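Local coordinates for protein peptidyl tryptophan dihydroxylase (Pseudomonas putida, PDB 7CTQ) that probably uses bound FAD to dihydroxylate a tryptophan within a peptide, a step essential for biogenesis of a tryptophylquinone cofactor, at residues 352-363 and 374-384. Sequence-based numbering, arbitrary orientation.
Sequences AADWSAVRVERR and AEVVVTADQPL
Arg363 lays its guanidinium across Val378, whose CG2 sits over the centre of one face of the group, 3.6 Å above the plane. The arginine chain bends at its second torsion (chi2 -71°), and on the way its CG packs 3.6 Å from Val376 CG2; the arginine side chain crosses those of both valines at about a right angle. Around the rim, NH1 donates to Pro383 O at 3.0 Å; the nitrogen lies in the carbonyl plane, whereas the oxygen sits 21° out of the guanidinium plane. A water joins NH2 to the same carbonyl. On the strand of Arg363 itself, NE and NH2 both grip Glu361 OE2, which lies in the guanidinium plane, while they reach it from above the plane of the carboxylate. Glu361 OE1 takes Arg359 NE at 3.0 Å, completing a salt-bridge network along this face.

Beneath these groups, 359-363 and 374-378 are the paired parts of strands 359-367 and 370-378, an antiparallel beta hairpin, with hydrogen-bonded pairs Arg359–Val378, Glu361–Val376 and Arg363–Ala374. The other face carries Val360 and Val377 beside the charged pair Arg362 and Glu375; Val358, just before the strand, meets Val377 tightly, CG1 to CG1 at 3.4 Å. Val360 CG1 lies 3.5 Å from Glu375 OE2, and helix 395-402 covers Val360 and Val377. Glu375 is held by a salt bridge to Arg399 of that helix, and a water links its OE1 to Arg362 NE.

The hairpin thus presents one face to a helix, while on the other a carboxylate between two arginines probably stays ionised. Through Arg363, this charged face also ties the first strand to the loop that follows the second.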
loop_
_atom_site.group_PDB
_atom_site.type_symbol
_atom_site.label_atom_id
_atom_site.label_comp_id
_atom_site.label_asym_id
_atom_site.label_seq_id
_atom_site.Cartn_x
_atom_site.Cartn_y
_atom_site.Cartn_z
ATOM N N ALA A 352 -1.187 -18.580 -15.601
ATOM C CA ALA A 352 -1.601 -19.251 -16.827
ATOM C C ALA A 352 -3.098 -19.551 -16.815
ATOM O O ALA A 352 -3.672 -19.869 -15.772
ATOM C CB ALA A 352 -0.807 -20.549 -16.995
ATOM N N ALA A 353 -3.725 -19.469 -17.990
ATOM C CA ALA A 353 -5.138 -19.801 -18.128
ATOM C C ALA A 353 -5.386 -21.291 -17.895
ATOM O O ALA A 353 -4.520 -22.140 -18.126
ATOM C CB ALA A 353 -5.654 -19.409 -19.520
ATOM N N ASP A 354 -6.597 -21.602 -17.441
ATOM C CA ASP A 354 -7.051 -22.984 -17.313
ATOM C C ASP A 354 -8.568 -22.950 -17.487
ATOM O O ASP A 354 -9.314 -22.842 -16.506
ATOM C CB ASP A 354 -6.650 -23.604 -15.981
ATOM C CG ASP A 354 -7.044 -25.081 -15.873
ATOM O OD1 ASP A 354 -7.702 -25.617 -16.800
ATOM O OD2 ASP A 354 -6.687 -25.706 -14.856
ATOM N N TRP A 355 -9.008 -23.058 -18.744
ATOM C CA TRP A 355 -10.433 -22.952 -19.022
ATOM C C TRP A 355 -11.218 -24.036 -18.305
ATOM O O TRP A 355 -12.357 -23.798 -17.889
ATOM C CB TRP A 355 -10.709 -23.012 -20.524
ATOM C CG TRP A 355 -12.178 -22.916 -20.803
ATOM C CD1 TRP A 355 -13.009 -23.926 -21.183
ATOM C CD2 TRP A 355 -13.002 -21.751 -20.651
ATOM N NE1 TRP A 355 -14.297 -23.456 -21.308
ATOM C CE2 TRP A 355 -14.319 -22.124 -20.988
ATOM C CE3 TRP A 355 -12.750 -20.429 -20.277
ATOM C CZ2 TRP A 355 -15.384 -21.219 -20.969
ATOM C CZ3 TRP A 355 -13.806 -19.526 -20.258
ATOM C CH2 TRP A 355 -15.108 -19.928 -20.603
ATOM N N SER A 356 -10.615 -25.216 -18.123
ATOM C CA SER A 356 -11.304 -26.320 -17.461
ATOM C C SER A 356 -11.672 -25.984 -16.020
ATOM O O SER A 356 -12.640 -26.537 -15.488
ATOM C CB SER A 356 -10.437 -27.589 -17.511
ATOM O OG SER A 356 -9.358 -27.530 -16.589
ATOM N N ALA A 357 -10.938 -25.068 -15.386
ATOM C CA ALA A 357 -11.150 -24.700 -13.993
ATOM C C ALA A 357 -12.048 -23.480 -13.810
ATOM O O ALA A 357 -12.289 -23.083 -12.664
ATOM C CB ALA A 357 -9.796 -24.432 -13.314
ATOM N N VAL A 358 -12.543 -22.874 -14.895
ATOM C CA VAL A 358 -13.347 -21.658 -14.791
ATOM C C VAL A 358 -14.689 -21.980 -14.144
ATOM O O VAL A 358 -15.325 -22.994 -14.461
ATOM C CB VAL A 358 -13.540 -21.038 -16.186
ATOM C CG1 VAL A 358 -14.643 -20.028 -16.166
ATOM C CG2 VAL A 358 -12.228 -20.425 -16.705
ATOM N N ARG A 359 -15.135 -21.118 -13.230
ATOM C CA ARG A 359 -16.364 -21.385 -12.495
ATOM C C ARG A 359 -17.268 -20.161 -12.504
ATOM O O ARG A 359 -16.797 -19.028 -12.347
ATOM C CB ARG A 359 -16.060 -21.803 -11.040
ATOM C CG ARG A 359 -15.408 -23.181 -10.908
ATOM C CD ARG A 359 -15.260 -23.610 -9.446
ATOM N NE ARG A 359 -16.537 -23.626 -8.733
ATOM C CZ ARG A 359 -17.275 -24.711 -8.502
ATOM N NH1 ARG A 359 -16.882 -25.901 -8.926
ATOM N NH2 ARG A 359 -18.418 -24.597 -7.841
ATOM N N VAL A 360 -18.566 -20.400 -12.677
ATOM C CA VAL A 360 -19.581 -19.374 -12.454
ATOM C C VAL A 360 -19.991 -19.446 -10.988
ATOM O O VAL A 360 -20.435 -20.497 -10.507
ATOM C CB VAL A 360 -20.796 -19.570 -13.369
ATOM C CG1 VAL A 360 -21.885 -18.623 -12.954
ATOM C CG2 VAL A 360 -20.419 -19.354 -14.843
ATOM N N GLU A 361 -19.824 -18.342 -10.273
ATOM C CA GLU A 361 -20.145 -18.275 -8.858
ATOM C C GLU A 361 -20.736 -16.910 -8.548
ATOM O O GLU A 361 -20.442 -15.919 -9.221
ATOM C CB GLU A 361 -18.899 -18.519 -7.968
ATOM C CG GLU A 361 -18.386 -19.953 -7.977
ATOM C CD GLU A 361 -17.256 -20.188 -6.982
ATOM O OE1 GLU A 361 -16.418 -21.074 -7.240
ATOM O OE2 GLU A 361 -17.197 -19.494 -5.944
ATOM N N ARG A 362 -21.576 -16.876 -7.515
ATOM C CA ARG A 362 -22.113 -15.627 -6.990
ATOM C C ARG A 362 -21.081 -15.000 -6.050
ATOM O O ARG A 362 -20.678 -15.619 -5.062
ATOM C CB ARG A 362 -23.436 -15.900 -6.266
ATOM C CG ARG A 362 -24.405 -14.738 -6.236
ATOM C CD ARG A 362 -25.732 -15.159 -5.600
ATOM N NE ARG A 362 -26.108 -16.489 -6.051
ATOM C CZ ARG A 362 -26.262 -17.552 -5.265
ATOM N NH1 ARG A 362 -26.079 -17.460 -3.954
ATOM N NH2 ARG A 362 -26.600 -18.715 -5.807
ATOM N N ARG A 363 -20.643 -13.790 -6.360
ATOM C CA ARG A 363 -19.541 -13.150 -5.660
ATOM C C ARG A 363 -19.874 -11.682 -5.480
ATOM O O ARG A 363 -20.754 -11.155 -6.169
ATOM C CB ARG A 363 -18.217 -13.292 -6.432
ATOM C CG ARG A 363 -17.758 -14.733 -6.644
ATOM C CD ARG A 363 -17.294 -15.376 -5.342
ATOM N NE ARG A 363 -16.575 -16.633 -5.587
ATOM C CZ ARG A 363 -15.256 -16.696 -5.766
ATOM N NH1 ARG A 363 -14.538 -15.577 -5.732
ATOM N NH2 ARG A 363 -14.654 -17.864 -5.972
ATOM N N ALA A 374 -23.478 -10.763 -7.523
ATOM C CA ALA A 374 -23.918 -11.150 -8.854
ATOM C C ALA A 374 -23.169 -12.399 -9.259
ATOM O O ALA A 374 -22.111 -12.714 -8.709
ATOM C CB ALA A 374 -23.693 -10.032 -9.887
ATOM N N GLU A 375 -23.750 -13.132 -10.205
ATOM C CA GLU A 375 -23.037 -14.229 -10.839
ATOM C C GLU A 375 -21.884 -13.646 -11.645
ATOM O O GLU A 375 -22.092 -12.795 -12.514
ATOM C CB GLU A 375 -23.973 -15.042 -11.732
ATOM C CG GLU A 375 -24.938 -15.929 -10.949
ATOM C CD GLU A 375 -25.373 -17.163 -11.730
ATOM O OE1 GLU A 375 -25.992 -18.058 -11.121
ATOM O OE2 GLU A 375 -25.103 -17.236 -12.955
ATOM N N VAL A 376 -20.665 -14.060 -11.321
ATOM C CA VAL A 376 -19.478 -13.618 -12.037
ATOM C C VAL A 376 -18.760 -14.868 -12.505
ATOM O O VAL A 376 -19.117 -15.986 -12.135
ATOM C CB VAL A 376 -18.549 -12.743 -11.165
ATOM C CG1 VAL A 376 -19.321 -11.535 -10.614
ATOM C CG2 VAL A 376 -17.987 -13.571 -10.023
ATOM N N VAL A 377 -17.743 -14.676 -13.333
ATOM C CA VAL A 377 -16.958 -15.793 -13.854
ATOM C C VAL A 377 -15.602 -15.787 -13.158
ATOM O O VAL A 377 -14.848 -14.818 -13.273
ATOM C CB VAL A 377 -16.808 -15.711 -15.375
ATOM C CG1 VAL A 377 -15.959 -16.889 -15.863
ATOM C CG2 VAL A 377 -18.198 -15.705 -16.029
ATOM N N VAL A 378 -15.315 -16.858 -12.398
ATOM C CA VAL A 378 -14.076 -16.987 -11.638
ATOM C C VAL A 378 -13.076 -17.747 -12.498
ATOM O O VAL A 378 -13.392 -18.818 -13.028
ATOM C CB VAL A 378 -14.316 -17.710 -10.303
ATOM C CG1 VAL A 378 -12.984 -18.024 -9.580
ATOM C CG2 VAL A 378 -15.239 -16.869 -9.403
ATOM N N THR A 379 -11.885 -17.179 -12.656
ATOM C CA THR A 379 -10.844 -17.745 -13.500
ATOM C C THR A 379 -9.527 -17.802 -12.734
ATOM O O THR A 379 -9.370 -17.206 -11.661
ATOM C CB THR A 379 -10.640 -16.916 -14.777
ATOM O OG1 THR A 379 -9.928 -15.717 -14.448
ATOM C CG2 THR A 379 -11.969 -16.573 -15.457
ATOM N N ALA A 380 -8.558 -18.506 -13.329
ATOM C CA ALA A 380 -7.219 -18.563 -12.755
ATOM C C ALA A 380 -6.638 -17.164 -12.558
ATOM O O ALA A 380 -6.053 -16.869 -11.511
ATOM C CB ALA A 380 -6.309 -19.409 -13.657
ATOM N N ASP A 381 -6.804 -16.282 -13.551
ATOM C CA ASP A 381 -6.217 -14.950 -13.484
ATOM C C ASP A 381 -7.042 -13.989 -12.644
ATOM O O ASP A 381 -6.497 -12.992 -12.160
ATOM C CB ASP A 381 -6.035 -14.373 -14.892
ATOM C CG ASP A 381 -5.393 -12.994 -14.885
ATOM O OD1 ASP A 381 -4.327 -12.837 -14.245
ATOM O OD2 ASP A 381 -5.966 -12.067 -15.509
ATOM N N GLN A 382 -8.332 -14.267 -12.455
ATOM C CA GLN A 382 -9.220 -13.429 -11.645
ATOM C C GLN A 382 -9.889 -14.289 -10.577
ATOM O O GLN A 382 -11.043 -14.707 -10.737
ATOM C CB GLN A 382 -10.255 -12.733 -12.529
ATOM C CG GLN A 382 -9.723 -12.296 -13.891
ATOM C CD GLN A 382 -9.283 -10.845 -13.895
ATOM O OE1 GLN A 382 -9.545 -10.107 -12.948
ATOM N NE2 GLN A 382 -8.594 -10.430 -14.957
ATOM N N PRO A 383 -9.188 -14.586 -9.480
ATOM C CA PRO A 383 -9.808 -15.373 -8.399
ATOM C C PRO A 383 -11.059 -14.716 -7.814
ATOM O O PRO A 383 -11.868 -15.407 -7.189
ATOM C CB PRO A 383 -8.700 -15.462 -7.333
ATOM C CG PRO A 383 -7.487 -14.842 -7.928
ATOM C CD PRO A 383 -7.898 -13.999 -9.078
ATOM N N LEU A 384 -11.227 -13.408 -7.980
ATOM C CA LEU A 384 -12.358 -12.694 -7.399
ATOM C C LEU A 384 -13.496 -12.532 -8.396
ATOM O O LEU A 384 -14.565 -12.031 -8.034
ATOM C CB LEU A 384 -11.894 -11.327 -6.863
ATOM C CG LEU A 384 -10.833 -11.399 -5.744
ATOM C CD1 LEU A 384 -10.683 -10.080 -4.980
ATOM C CD2 LEU A 384 -11.091 -12.529 -4.758
HETATM O O HOH W 1 -9.398 -20.568 -14.663
HETATM O O HOH W 2 -27.292 -17.153 -8.461
HETATM O O HOH W 3 -15.057 -12.898 -4.739
HETATM O O HOH W 4 -11.820 -17.992 -6.016
#